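Long-range contact in viral structural protein 4 (Bombyx mori cytoplasmic polyhedrosis virus, PDB 6TZ0), which binds GTP and probably serves as the NTPase partner of the viral RNA-dependent RNA polymerase during transcription inside the capsid: residues B[348-359]-B[503-513]. Numbering follows the deposited sequence.
Sequences TLVVYAEKGAGK and TTVLLRTINDT
The Tyr352 ring has Val350 CG1 over one face, 3.7 Å above the plane toward the rim, while Thr504 OG1 approaches obliquely, 3.2 Å from Tyr352 CE2. With CG anti to the carbonyl carbon (chi1 -67°), the ring is carried back along the strand toward Val350 and Thr504, on the sheet face that also bears Leu506. Strands 348-353 and 504-507 pair in parallel: Tyr352 N donates almost straight to Val505 O (3.1 Å, 178°), and Tyr352 O accepts from Leu507 N at 2.7 Å. On the opposite face, Val351 and Val505 lie side by side, and Leu507 CD2 touches both Ala353 CB (3.7 Å) and Lys359 CB. Past the strands, Thr509 OG1 donates to a lone pair of Ala357 O, within the plane of that carbonyl (2.8 Å). Thr513 OG1 donates to Glu354 OE1 (3.0 Å) on its anti side, 31° out of the carboxylate plane, and itself accepts from Arg531 NE. Segment 348-359 carries the strand and loop of a P-loop (Walker A), whose Lys355, Gly356, Gly358 and Lys359 bind GTP in another structure of this protein. Main-chain bonds thus join the two strands, and two threonine hydroxyls tie the GTP-binding loop to segment 503-513.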
loop_
_atom_site.group_PDB
_atom_site.type_symbol
_atom_site.label_atom_id
_atom_site.label_comp_id
_atom_site.label_asym_id
_atom_site.label_seq_id
_atom_site.Cartn_x
_atom_site.Cartn_y
_atom_site.Cartn_z
ATOM N N THR B 348 -5.589 -28.123 -1.509
ATOM C CA THR B 348 -5.901 -28.560 -0.155
ATOM C C THR B 348 -7.063 -27.740 0.385
ATOM O O THR B 348 -7.100 -26.522 0.202
ATOM C CB THR B 348 -4.668 -28.417 0.751
ATOM O OG1 THR B 348 -3.555 -29.090 0.158
ATOM C CG2 THR B 348 -4.921 -29.018 2.119
ATOM N N LEU B 349 -8.020 -28.410 1.022
ATOM C CA LEU B 349 -9.122 -27.757 1.717
ATOM C C LEU B 349 -8.946 -27.966 3.211
ATOM O O LEU B 349 -8.911 -29.107 3.677
ATOM C CB LEU B 349 -10.472 -28.313 1.272
ATOM C CG LEU B 349 -11.696 -27.633 1.880
ATOM C CD1 LEU B 349 -11.797 -26.218 1.368
ATOM C CD2 LEU B 349 -12.960 -28.407 1.599
ATOM N N VAL B 350 -8.846 -26.873 3.958
ATOM C CA VAL B 350 -8.775 -26.932 5.413
ATOM C C VAL B 350 -10.175 -26.721 5.965
ATOM O O VAL B 350 -10.829 -25.719 5.656
ATOM C CB VAL B 350 -7.795 -25.894 5.975
ATOM C CG1 VAL B 350 -7.789 -25.950 7.489
ATOM C CG2 VAL B 350 -6.416 -26.155 5.444
ATOM N N VAL B 351 -10.639 -27.664 6.781
ATOM C CA VAL B 351 -11.978 -27.633 7.354
ATOM C C VAL B 351 -11.844 -27.596 8.868
ATOM O O VAL B 351 -11.365 -28.557 9.476
ATOM C CB VAL B 351 -12.815 -28.839 6.916
ATOM C CG1 VAL B 351 -14.166 -28.804 7.588
ATOM C CG2 VAL B 351 -12.969 -28.855 5.420
ATOM N N TYR B 352 -12.271 -26.496 9.478
ATOM C CA TYR B 352 -12.305 -26.384 10.927
ATOM C C TYR B 352 -13.687 -26.733 11.455
ATOM O O TYR B 352 -14.704 -26.445 10.822
ATOM C CB TYR B 352 -11.945 -24.979 11.394
ATOM C CG TYR B 352 -10.527 -24.586 11.120
ATOM C CD1 TYR B 352 -9.494 -25.135 11.847
ATOM C CD2 TYR B 352 -10.226 -23.623 10.172
ATOM C CE1 TYR B 352 -8.198 -24.779 11.611
ATOM C CE2 TYR B 352 -8.932 -23.246 9.940
ATOM C CZ TYR B 352 -7.921 -23.832 10.663
ATOM O OH TYR B 352 -6.620 -23.471 10.445
ATOM N N ALA B 353 -13.711 -27.344 12.631
ATOM C CA ALA B 353 -14.960 -27.722 13.270
ATOM C C ALA B 353 -14.724 -27.841 14.763
ATOM O O ALA B 353 -13.592 -28.022 15.216
ATOM C CB ALA B 353 -15.504 -29.036 12.713
ATOM N N GLU B 354 -15.808 -27.735 15.523
ATOM C CA GLU B 354 -15.714 -27.978 16.951
ATOM C C GLU B 354 -15.537 -29.463 17.224
ATOM O O GLU B 354 -16.021 -30.322 16.486
ATOM C CB GLU B 354 -16.946 -27.457 17.689
ATOM C CG GLU B 354 -17.029 -25.947 17.799
ATOM C CD GLU B 354 -18.220 -25.490 18.616
ATOM O OE1 GLU B 354 -19.039 -26.344 19.004
ATOM O OE2 GLU B 354 -18.341 -24.277 18.876
ATOM N N LYS B 355 -14.823 -29.749 18.297
ATOM C CA LYS B 355 -14.503 -31.108 18.703
ATOM C C LYS B 355 -15.767 -31.763 19.234
ATOM O O LYS B 355 -16.189 -31.505 20.362
ATOM C CB LYS B 355 -13.399 -31.067 19.750
ATOM C CG LYS B 355 -12.850 -32.397 20.137
ATOM C CD LYS B 355 -11.667 -32.230 21.045
ATOM C CE LYS B 355 -11.171 -33.571 21.490
ATOM N NZ LYS B 355 -10.706 -34.361 20.323
ATOM N N GLY B 356 -16.392 -32.600 18.415
ATOM C CA GLY B 356 -17.629 -33.243 18.803
ATOM C C GLY B 356 -18.709 -33.119 17.755
ATOM O O GLY B 356 -19.843 -33.547 17.970
ATOM N N ALA B 357 -18.356 -32.553 16.602
ATOM C CA ALA B 357 -19.321 -32.258 15.554
ATOM C C ALA B 357 -19.582 -33.432 14.625
ATOM O O ALA B 357 -20.533 -33.375 13.842
ATOM C CB ALA B 357 -18.847 -31.058 14.737
ATOM N N GLY B 358 -18.781 -34.489 14.693
ATOM C CA GLY B 358 -18.941 -35.610 13.792
ATOM C C GLY B 358 -18.482 -35.264 12.393
ATOM O O GLY B 358 -19.154 -35.586 11.412
ATOM N N LYS B 359 -17.330 -34.607 12.294
ATOM C CA LYS B 359 -16.862 -34.076 11.023
ATOM C C LYS B 359 -16.075 -35.081 10.195
ATOM O O LYS B 359 -16.030 -34.943 8.967
ATOM C CB LYS B 359 -16.022 -32.808 11.241
ATOM C CG LYS B 359 -14.642 -32.963 11.881
ATOM C CD LYS B 359 -14.689 -32.988 13.402
ATOM C CE LYS B 359 -13.312 -32.785 14.001
ATOM N NZ LYS B 359 -13.336 -32.927 15.478
ATOM N N THR B 503 -8.405 -21.750 0.503
ATOM C CA THR B 503 -9.789 -22.034 0.858
ATOM C C THR B 503 -9.816 -22.733 2.207
ATOM O O THR B 503 -9.489 -23.919 2.298
ATOM C CB THR B 503 -10.460 -22.904 -0.201
ATOM O OG1 THR B 503 -9.663 -24.070 -0.423
ATOM C CG2 THR B 503 -10.640 -22.159 -1.505
ATOM N N THR B 504 -10.209 -22.009 3.245
ATOM C CA THR B 504 -10.467 -22.598 4.548
ATOM C C THR B 504 -11.861 -22.208 5.015
ATOM O O THR B 504 -12.232 -21.032 4.985
ATOM C CB THR B 504 -9.384 -22.207 5.570
ATOM O OG1 THR B 504 -9.799 -22.561 6.894
ATOM C CG2 THR B 504 -9.018 -20.759 5.497
ATOM N N VAL B 505 -12.642 -23.214 5.397
ATOM C CA VAL B 505 -14.023 -23.041 5.808
ATOM C C VAL B 505 -14.161 -23.517 7.242
ATOM O O VAL B 505 -13.269 -24.152 7.800
ATOM C CB VAL B 505 -15.006 -23.796 4.897
ATOM C CG1 VAL B 505 -14.921 -23.276 3.492
ATOM C CG2 VAL B 505 -14.723 -25.279 4.932
ATOM N N LEU B 506 -15.309 -23.213 7.834
ATOM C CA LEU B 506 -15.659 -23.710 9.153
ATOM C C LEU B 506 -16.952 -24.498 9.036
ATOM O O LEU B 506 -17.913 -24.032 8.420
ATOM C CB LEU B 506 -15.792 -22.564 10.156
ATOM C CG LEU B 506 -15.767 -22.886 11.651
ATOM C CD1 LEU B 506 -15.094 -21.753 12.375
ATOM C CD2 LEU B 506 -17.146 -23.071 12.216
ATOM N N LEU B 507 -16.971 -25.679 9.637
ATOM C CA LEU B 507 -18.087 -26.604 9.538
ATOM C C LEU B 507 -18.948 -26.554 10.792
ATOM O O LEU B 507 -18.435 -26.558 11.912
ATOM C CB LEU B 507 -17.552 -28.019 9.299
ATOM C CG LEU B 507 -18.419 -29.272 9.200
ATOM C CD1 LEU B 507 -17.844 -30.227 8.214
ATOM C CD2 LEU B 507 -18.386 -29.957 10.531
ATOM N N ARG B 508 -20.264 -26.511 10.593
ATOM C CA ARG B 508 -21.234 -26.675 11.664
ATOM C C ARG B 508 -22.145 -27.841 11.323
ATOM O O ARG B 508 -22.495 -28.038 10.159
ATOM C CB ARG B 508 -22.083 -25.421 11.870
ATOM C CG ARG B 508 -21.333 -24.165 12.223
ATOM C CD ARG B 508 -20.726 -24.208 13.602
ATOM N NE ARG B 508 -20.070 -22.946 13.924
ATOM C CZ ARG B 508 -20.633 -21.970 14.621
ATOM N NH1 ARG B 508 -21.852 -22.129 15.099
ATOM N NH2 ARG B 508 -19.970 -20.850 14.858
ATOM N N THR B 509 -22.526 -28.619 12.332
ATOM C CA THR B 509 -23.429 -29.749 12.156
ATOM C C THR B 509 -24.596 -29.644 13.126
ATOM O O THR B 509 -24.743 -28.663 13.857
ATOM C CB THR B 509 -22.717 -31.089 12.365
ATOM O OG1 THR B 509 -22.118 -31.116 13.664
ATOM C CG2 THR B 509 -21.669 -31.319 11.311
ATOM N N ILE B 510 -25.438 -30.674 13.122
ATOM C CA ILE B 510 -26.516 -30.783 14.092
ATOM C C ILE B 510 -26.021 -31.529 15.328
ATOM O O ILE B 510 -26.485 -32.627 15.657
ATOM C CB ILE B 510 -27.720 -31.492 13.445
ATOM C CG1 ILE B 510 -27.265 -32.737 12.677
ATOM C CG2 ILE B 510 -28.412 -30.576 12.476
ATOM C CD1 ILE B 510 -28.293 -33.778 12.652
ATOM N N ASN B 511 -25.175 -30.891 16.112
ATOM C CA ASN B 511 -24.582 -31.589 17.243
ATOM C C ASN B 511 -24.298 -30.586 18.335
ATOM O O ASN B 511 -23.564 -29.620 18.119
ATOM C CB ASN B 511 -23.303 -32.336 16.857
ATOM C CG ASN B 511 -23.575 -33.626 16.116
ATOM O OD1 ASN B 511 -23.213 -33.779 14.956
ATOM N ND2 ASN B 511 -24.224 -34.564 16.789
ATOM N N ASP B 512 -24.887 -30.814 19.495
ATOM C CA ASP B 512 -24.496 -30.083 20.684
ATOM C C ASP B 512 -23.188 -30.724 21.122
ATOM O O ASP B 512 -23.180 -31.829 21.665
ATOM C CB ASP B 512 -25.586 -30.167 21.743
ATOM C CG ASP B 512 -25.479 -29.072 22.768
ATOM O OD1 ASP B 512 -25.735 -27.915 22.397
ATOM O OD2 ASP B 512 -25.172 -29.348 23.938
ATOM N N THR B 513 -22.076 -30.042 20.829
ATOM C CA THR B 513 -20.750 -30.630 20.986
ATOM C C THR B 513 -20.421 -30.893 22.447
ATOM O O THR B 513 -19.818 -31.919 22.781
ATOM C CB THR B 513 -19.706 -29.711 20.363
ATOM O OG1 THR B 513 -19.791 -28.417 20.966
ATOM C CG2 THR B 513 -19.930 -29.587 18.874
#